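Local coordinates for protein alpha,alpha-trehalose-phosphate synthase (UDP-forming) (PDB 5UOF) that belongs to glycosyltransferase family 20, a group of synthase enzymes with the GT-B fold of two Rossmann-like domains, at residues Tyr115-Ala127 with Tyr141-Val155. Sequence-based numbering, arbitrary orientation. Where two conformers were deposited one is given.
Sequences YLRVNAMLAKQLA and YHLLPFAHALRELGV. With EDO (1,2-ethanediol), chain I.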
loop_
_atom_site.group_PDB
_atom_site.type_symbol
_atom_site.label_atom_id
_atom_site.label_comp_id
_atom_site.label_asym_id
_atom_site.label_seq_id
_atom_site.Cartn_x
_atom_site.Cartn_y
_atom_site.Cartn_z
ATOM N N TYR A 115 -5.800 8.536 21.578
ATOM C CA TYR A 115 -5.781 9.542 20.516
ATOM C C TYR A 115 -7.066 10.356 20.494
ATOM O O TYR A 115 -7.038 11.599 20.482
ATOM C CB TYR A 115 -5.575 8.798 19.201
ATOM C CG TYR A 115 -5.656 9.551 17.908
ATOM C CD1 TYR A 115 -4.710 10.500 17.570
ATOM C CD2 TYR A 115 -6.620 9.223 16.965
ATOM C CE1 TYR A 115 -4.757 11.149 16.343
ATOM C CE2 TYR A 115 -6.666 9.851 15.739
ATOM C CZ TYR A 115 -5.730 10.817 15.433
ATOM O OH TYR A 115 -5.757 11.444 14.205
ATOM N N LEU A 116 -8.212 9.670 20.515
ATOM C CA LEU A 116 -9.482 10.379 20.619
ATOM C C LEU A 116 -9.548 11.204 21.899
ATOM O O LEU A 116 -9.995 12.360 21.880
ATOM C CB LEU A 116 -10.647 9.392 20.561
ATOM C CG LEU A 116 -10.705 8.503 19.312
ATOM C CD1 LEU A 116 -12.030 7.741 19.267
ATOM C CD2 LEU A 116 -10.458 9.295 18.030
ATOM N N ARG A 117 -9.083 10.637 23.015
ATOM C CA ARG A 117 -9.210 11.312 24.304
ATOM C C ARG A 117 -8.430 12.621 24.326
ATOM O O ARG A 117 -8.947 13.654 24.769
ATOM C CB ARG A 117 -8.740 10.401 25.442
ATOM C CG ARG A 117 -8.904 11.067 26.823
ATOM C CD ARG A 117 -8.126 10.346 27.923
ATOM N NE ARG A 117 -6.679 10.479 27.746
ATOM C CZ ARG A 117 -5.977 11.565 28.072
ATOM N NH1 ARG A 117 -6.583 12.627 28.601
ATOM N NH2 ARG A 117 -4.662 11.588 27.874
ATOM N N VAL A 118 -7.184 12.605 23.846
ATOM C CA VAL A 118 -6.389 13.827 23.922
ATOM C C VAL A 118 -6.906 14.870 22.945
ATOM O O VAL A 118 -6.854 16.073 23.235
ATOM C CB VAL A 118 -4.892 13.545 23.705
ATOM C CG1 VAL A 118 -4.370 12.665 24.826
ATOM C CG2 VAL A 118 -4.629 12.928 22.333
ATOM N N ASN A 119 -7.430 14.448 21.792
ATOM C CA ASN A 119 -8.061 15.416 20.903
ATOM C C ASN A 119 -9.270 16.058 21.577
ATOM O O ASN A 119 -9.427 17.285 21.560
ATOM C CB ASN A 119 -8.460 14.758 19.588
ATOM C CG ASN A 119 -7.366 14.846 18.546
ATOM O OD1 ASN A 119 -7.330 15.787 17.747
ATOM N ND2 ASN A 119 -6.459 13.873 18.549
ATOM N N ALA A 120 -10.130 15.240 22.195
ATOM C CA ALA A 120 -11.284 15.778 22.904
ATOM C C ALA A 120 -10.849 16.721 24.023
ATOM O O ALA A 120 -11.464 17.775 24.231
ATOM C CB ALA A 120 -12.140 14.633 23.456
ATOM N N MET A 121 -9.775 16.368 24.736
ATOM C CA MET A 121 -9.261 17.220 25.807
ATOM C C MET A 121 -8.828 18.583 25.267
ATOM O O MET A 121 -9.205 19.632 25.805
ATOM C CB MET A 121 -8.096 16.513 26.507
ATOM C CG MET A 121 -7.510 17.253 27.712
ATOM S SD MET A 121 -6.213 18.449 27.262
ATOM C CE MET A 121 -4.942 17.341 26.644
ATOM N N LEU A 122 -8.038 18.584 24.197
ATOM C CA LEU A 122 -7.542 19.841 23.648
ATOM C C LEU A 122 -8.671 20.670 23.052
ATOM O O LEU A 122 -8.660 21.903 23.153
ATOM C CB LEU A 122 -6.465 19.558 22.607
ATOM C CG LEU A 122 -5.167 18.971 23.160
ATOM C CD1 LEU A 122 -4.303 18.451 22.021
ATOM C CD2 LEU A 122 -4.422 20.034 23.977
ATOM N N ALA A 123 -9.660 20.016 22.439
ATOM C CA ALA A 123 -10.780 20.754 21.867
ATOM C C ALA A 123 -11.556 21.481 22.948
ATOM O O ALA A 123 -11.968 22.631 22.762
ATOM C CB ALA A 123 -11.715 19.826 21.108
ATOM N N LYS A 124 -11.772 20.822 24.086
ATOM C CA LYS A 124 -12.488 21.505 25.157
ATOM C C LYS A 124 -11.706 22.708 25.664
ATOM O O LYS A 124 -12.308 23.725 26.028
ATOM C CB LYS A 124 -12.795 20.547 26.302
ATOM C CG LYS A 124 -13.792 21.154 27.295
ATOM C CD LYS A 124 -14.241 20.166 28.346
ATOM C CE LYS A 124 -15.264 20.811 29.265
ATOM N NZ LYS A 124 -16.396 21.374 28.480
ATOM N N GLN A 125 -10.373 22.621 25.686
ATOM C CA GLN A 125 -9.569 23.781 26.077
ATOM C C GLN A 125 -9.746 24.935 25.097
ATOM O O GLN A 125 -9.878 26.095 25.509
ATOM C CB GLN A 125 -8.094 23.397 26.187
ATOM C CG GLN A 125 -7.768 22.481 27.359
ATOM C CD GLN A 125 -7.972 23.160 28.693
ATOM O OE1 GLN A 125 -7.459 24.252 28.928
ATOM N NE2 GLN A 125 -8.737 22.524 29.572
ATOM N N LEU A 126 -9.765 24.635 23.794
ATOM C CA LEU A 126 -9.906 25.689 22.792
ATOM C C LEU A 126 -11.300 26.313 22.818
ATOM O O LEU A 126 -11.444 27.529 22.636
ATOM C CB LEU A 126 -9.602 25.137 21.403
ATOM C CG LEU A 126 -9.795 26.162 20.282
ATOM C CD1 LEU A 126 -8.825 27.324 20.461
ATOM C CD2 LEU A 126 -9.636 25.527 18.930
ATOM N N ALA A 127 -12.331 25.499 23.058
ATOM C CA ALA A 127 -13.703 25.932 22.805
ATOM C C ALA A 127 -14.058 27.181 23.603
ATOM O O ALA A 127 -14.759 28.069 23.101
ATOM C CB ALA A 127 -14.674 24.796 23.129
ATOM N N TYR A 141 -2.035 15.228 10.933
ATOM C CA TYR A 141 -2.703 13.979 11.279
ATOM C C TYR A 141 -2.849 13.752 12.783
ATOM O O TYR A 141 -3.724 12.972 13.182
ATOM C CB TYR A 141 -1.953 12.809 10.618
ATOM C CG TYR A 141 -0.526 12.639 11.086
ATOM C CD1 TYR A 141 0.506 13.418 10.558
ATOM C CD2 TYR A 141 -0.211 11.713 12.074
ATOM C CE1 TYR A 141 1.803 13.270 11.009
ATOM C CE2 TYR A 141 1.080 11.552 12.523
ATOM C CZ TYR A 141 2.084 12.334 11.989
ATOM O OH TYR A 141 3.371 12.175 12.449
ATOM N N HIS A 142 -2.014 14.376 13.625
ATOM C CA HIS A 142 -2.182 14.201 15.067
ATOM C C HIS A 142 -3.495 14.786 15.551
ATOM O O HIS A 142 -3.972 14.413 16.630
ATOM C CB HIS A 142 -1.046 14.872 15.855
ATOM C CG HIS A 142 0.320 14.309 15.588
ATOM N ND1 HIS A 142 0.736 13.093 16.088
ATOM C CD2 HIS A 142 1.377 14.818 14.914
ATOM C CE1 HIS A 142 1.983 12.867 15.716
ATOM N NE2 HIS A 142 2.395 13.899 15.001
ATOM N N LEU A 143 -4.069 15.719 14.785
ATOM C CA LEU A 143 -5.259 16.462 15.192
ATOM C C LEU A 143 -6.441 16.175 14.279
ATOM O O LEU A 143 -7.389 16.955 14.233
ATOM C CB LEU A 143 -4.962 17.963 15.205
ATOM C CG LEU A 143 -3.995 18.447 16.275
ATOM C CD1 LEU A 143 -3.436 19.826 15.927
ATOM C CD2 LEU A 143 -4.699 18.450 17.622
ATOM N N LEU A 144 -6.382 15.090 13.516
ATOM C CA LEU A 144 -7.495 14.749 12.633
ATOM C C LEU A 144 -8.870 14.757 13.310
ATOM O O LEU A 144 -9.807 15.332 12.732
ATOM C CB LEU A 144 -7.164 13.406 11.969
ATOM C CG LEU A 144 -8.031 13.007 10.787
ATOM C CD1 LEU A 144 -7.194 12.203 9.833
ATOM C CD2 LEU A 144 -9.212 12.195 11.291
ATOM N N PRO A 145 -9.072 14.185 14.502
ATOM C CA PRO A 145 -10.412 14.199 15.111
ATOM C C PRO A 145 -10.819 15.532 15.728
ATOM O O PRO A 145 -11.875 15.600 16.368
ATOM C CB PRO A 145 -10.314 13.117 16.205
ATOM C CG PRO A 145 -9.015 12.408 15.989
ATOM C CD PRO A 145 -8.126 13.397 15.311
ATOM N N PHE A 146 -10.040 16.598 15.542
ATOM C CA PHE A 146 -10.238 17.810 16.339
ATOM C C PHE A 146 -11.570 18.490 16.021
ATOM O O PHE A 146 -12.288 18.912 16.937
ATOM C CB PHE A 146 -9.065 18.766 16.116
ATOM C CG PHE A 146 -8.953 19.853 17.163
ATOM C CD1 PHE A 146 -8.315 19.611 18.374
ATOM C CD2 PHE A 146 -9.451 21.120 16.916
ATOM C CE1 PHE A 146 -8.193 20.614 19.328
ATOM C CE2 PHE A 146 -9.327 22.125 17.860
ATOM C CZ PHE A 146 -8.697 21.872 19.065
ATOM N N ALA A 147 -11.911 18.638 14.731
ATOM C CA ALA A 147 -13.192 19.252 14.377
ATOM C C ALA A 147 -14.365 18.457 14.919
ATOM O O ALA A 147 -15.339 19.040 15.403
ATOM C CB ALA A 147 -13.343 19.391 12.867
ATOM N N HIS A 148 -14.308 17.129 14.827
ATOM C CA HIS A 148 -15.420 16.327 15.322
ATOM C C HIS A 148 -15.634 16.571 16.810
ATOM O O HIS A 148 -16.774 16.713 17.268
ATOM C CB HIS A 148 -15.167 14.844 15.024
ATOM C CG HIS A 148 -16.319 13.965 15.391
ATOM N ND1 HIS A 148 -16.413 13.336 16.614
ATOM C CD2 HIS A 148 -17.451 13.653 14.718
ATOM C CE1 HIS A 148 -17.539 12.651 16.668
ATOM N NE2 HIS A 148 -18.190 12.829 15.532
ATOM N N ALA A 149 -14.545 16.673 17.571
ATOM C CA ALA A 149 -14.659 16.961 18.996
ATOM C C ALA A 149 -15.259 18.345 19.227
ATOM O O ALA A 149 -16.096 18.526 20.120
ATOM C CB ALA A 149 -13.289 16.840 19.661
ATOM N N LEU A 150 -14.855 19.329 18.416
ATOM C CA LEU A 150 -15.448 20.661 18.530
ATOM C C LEU A 150 -16.940 20.633 18.201
ATOM O O LEU A 150 -17.746 21.279 18.886
ATOM C CB LEU A 150 -14.712 21.646 17.616
ATOM C CG LEU A 150 -13.304 22.083 18.033
ATOM C CD1 LEU A 150 -12.664 22.941 16.957
ATOM C CD2 LEU A 150 -13.316 22.843 19.361
ATOM N N ARG A 151 -17.330 19.883 17.161
ATOM C CA ARG A 151 -18.748 19.790 16.819
ATOM C C ARG A 151 -19.546 19.214 17.984
ATOM O O ARG A 151 -20.636 19.704 18.298
ATOM C CB ARG A 151 -18.962 18.942 15.567
ATOM C CG ARG A 151 -18.224 19.409 14.321
ATOM C CD ARG A 151 -18.639 20.815 13.887
ATOM N NE ARG A 151 -17.965 21.138 12.629
ATOM C CZ ARG A 151 -17.795 22.364 12.146
ATOM N NH1 ARG A 151 -18.246 23.424 12.810
ATOM N NH2 ARG A 151 -17.159 22.527 10.989
ATOM N N GLU A 152 -19.007 18.176 18.642
ATOM C CA GLU A 152 -19.655 17.610 19.823
ATOM C C GLU A 152 -19.848 18.640 20.929
ATOM O O GLU A 152 -20.739 18.475 21.776
ATOM C CB GLU A 152 -18.841 16.433 20.359
ATOM C CG GLU A 152 -18.774 15.244 19.407
ATOM C CD GLU A 152 -20.039 14.416 19.435
ATOM O OE1 GLU A 152 -20.451 13.996 20.538
ATOM O OE2 GLU A 152 -20.631 14.197 18.358
ATOM N N LEU A 153 -19.038 19.694 20.952
ATOM C CA LEU A 153 -19.185 20.752 21.942
ATOM C C LEU A 153 -20.111 21.869 21.477
ATOM O O LEU A 153 -20.255 22.871 22.183
ATOM C CB LEU A 153 -17.812 21.335 22.306
ATOM C CG LEU A 153 -16.815 20.333 22.897
ATOM C CD1 LEU A 153 -15.445 20.962 23.081
ATOM C CD2 LEU A 153 -17.332 19.775 24.216
ATOM N N GLY A 154 -20.739 21.722 20.315
ATOM C CA GLY A 154 -21.622 22.737 19.789
ATOM C C GLY A 154 -20.956 23.821 18.968
ATOM O O GLY A 154 -21.608 24.826 18.665
ATOM N N VAL A 155 -19.685 23.649 18.595
ATOM C CA VAL A 155 -18.971 24.644 17.802
ATOM C C VAL A 155 -19.479 24.597 16.365
ATOM O O VAL A 155 -19.375 23.570 15.685
ATOM C CB VAL A 155 -17.454 24.405 17.860
ATOM C CG1 VAL A 155 -16.709 25.362 16.929
ATOM C CG2 VAL A 155 -16.959 24.559 19.289
HETATM C C1 EDO I . -12.297 13.207 19.175
HETATM O O1 EDO I . -12.364 12.619 20.472
HETATM C C2 EDO I . -13.543 12.841 18.389
HETATM O O2 EDO I . -14.678 13.566 18.878
#
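In the N-terminal Rossmann-like domain, two consecutive helices joined through strand 135-139 pack together, with Tyr115 and Asn119 of helix 109-127 gripping the 3-10 segment 141-142, ahead of the turn that leads into helix 146-152. Tyr115 OH donates to Tyr141 O at 2.7 Å, almost head-on to the carbonyl. With the first torsion anti (chi1 174°), the Tyr115 ring reaches past Pro145, and Pro145 CG lies 3.5 Å from Tyr115 CE2; the ring of Phe89 also meets the tyrosine. Asn119 spends both N-H groups of its amide: ND2 reaches His142 O at 3.2 Å, in the carbonyl plane and close to straight, and Tyr115 O, one turn back, at 3.0 Å. Both acceptors lie near the amide plane. Tyr115 O also takes the backbone N-H of Asn119 from the opposite face. Phe146 is a knob among Asn119, Leu122, Ala123 and Leu126: Ala123 CB sits over one ring face as a CH-pi contact, 4.3 Å from the centroid, while Leu126 CD2 meets the edge in plane. Ala123 CB also touches Ala149 CB at 3.7 Å, consistent with the close approach of the axes, 8.6 Å, crossing at -56°. Leu153 CD1 extends the apolar seam to Lys124 CA and Ala127 CB. A 1,2-ethanediol, probably from the crystallisation liquor, bridges Leu116 O and His148 ND1. Polar and apolar grips thus divide the interface: Tyr115 OH and Asn119 ND2 fix the two carbonyls, while the second bond of ND2, to Tyr115 O, keeps the amide from turning; alanine, leucine and phenylalanine packing holds the helix proper.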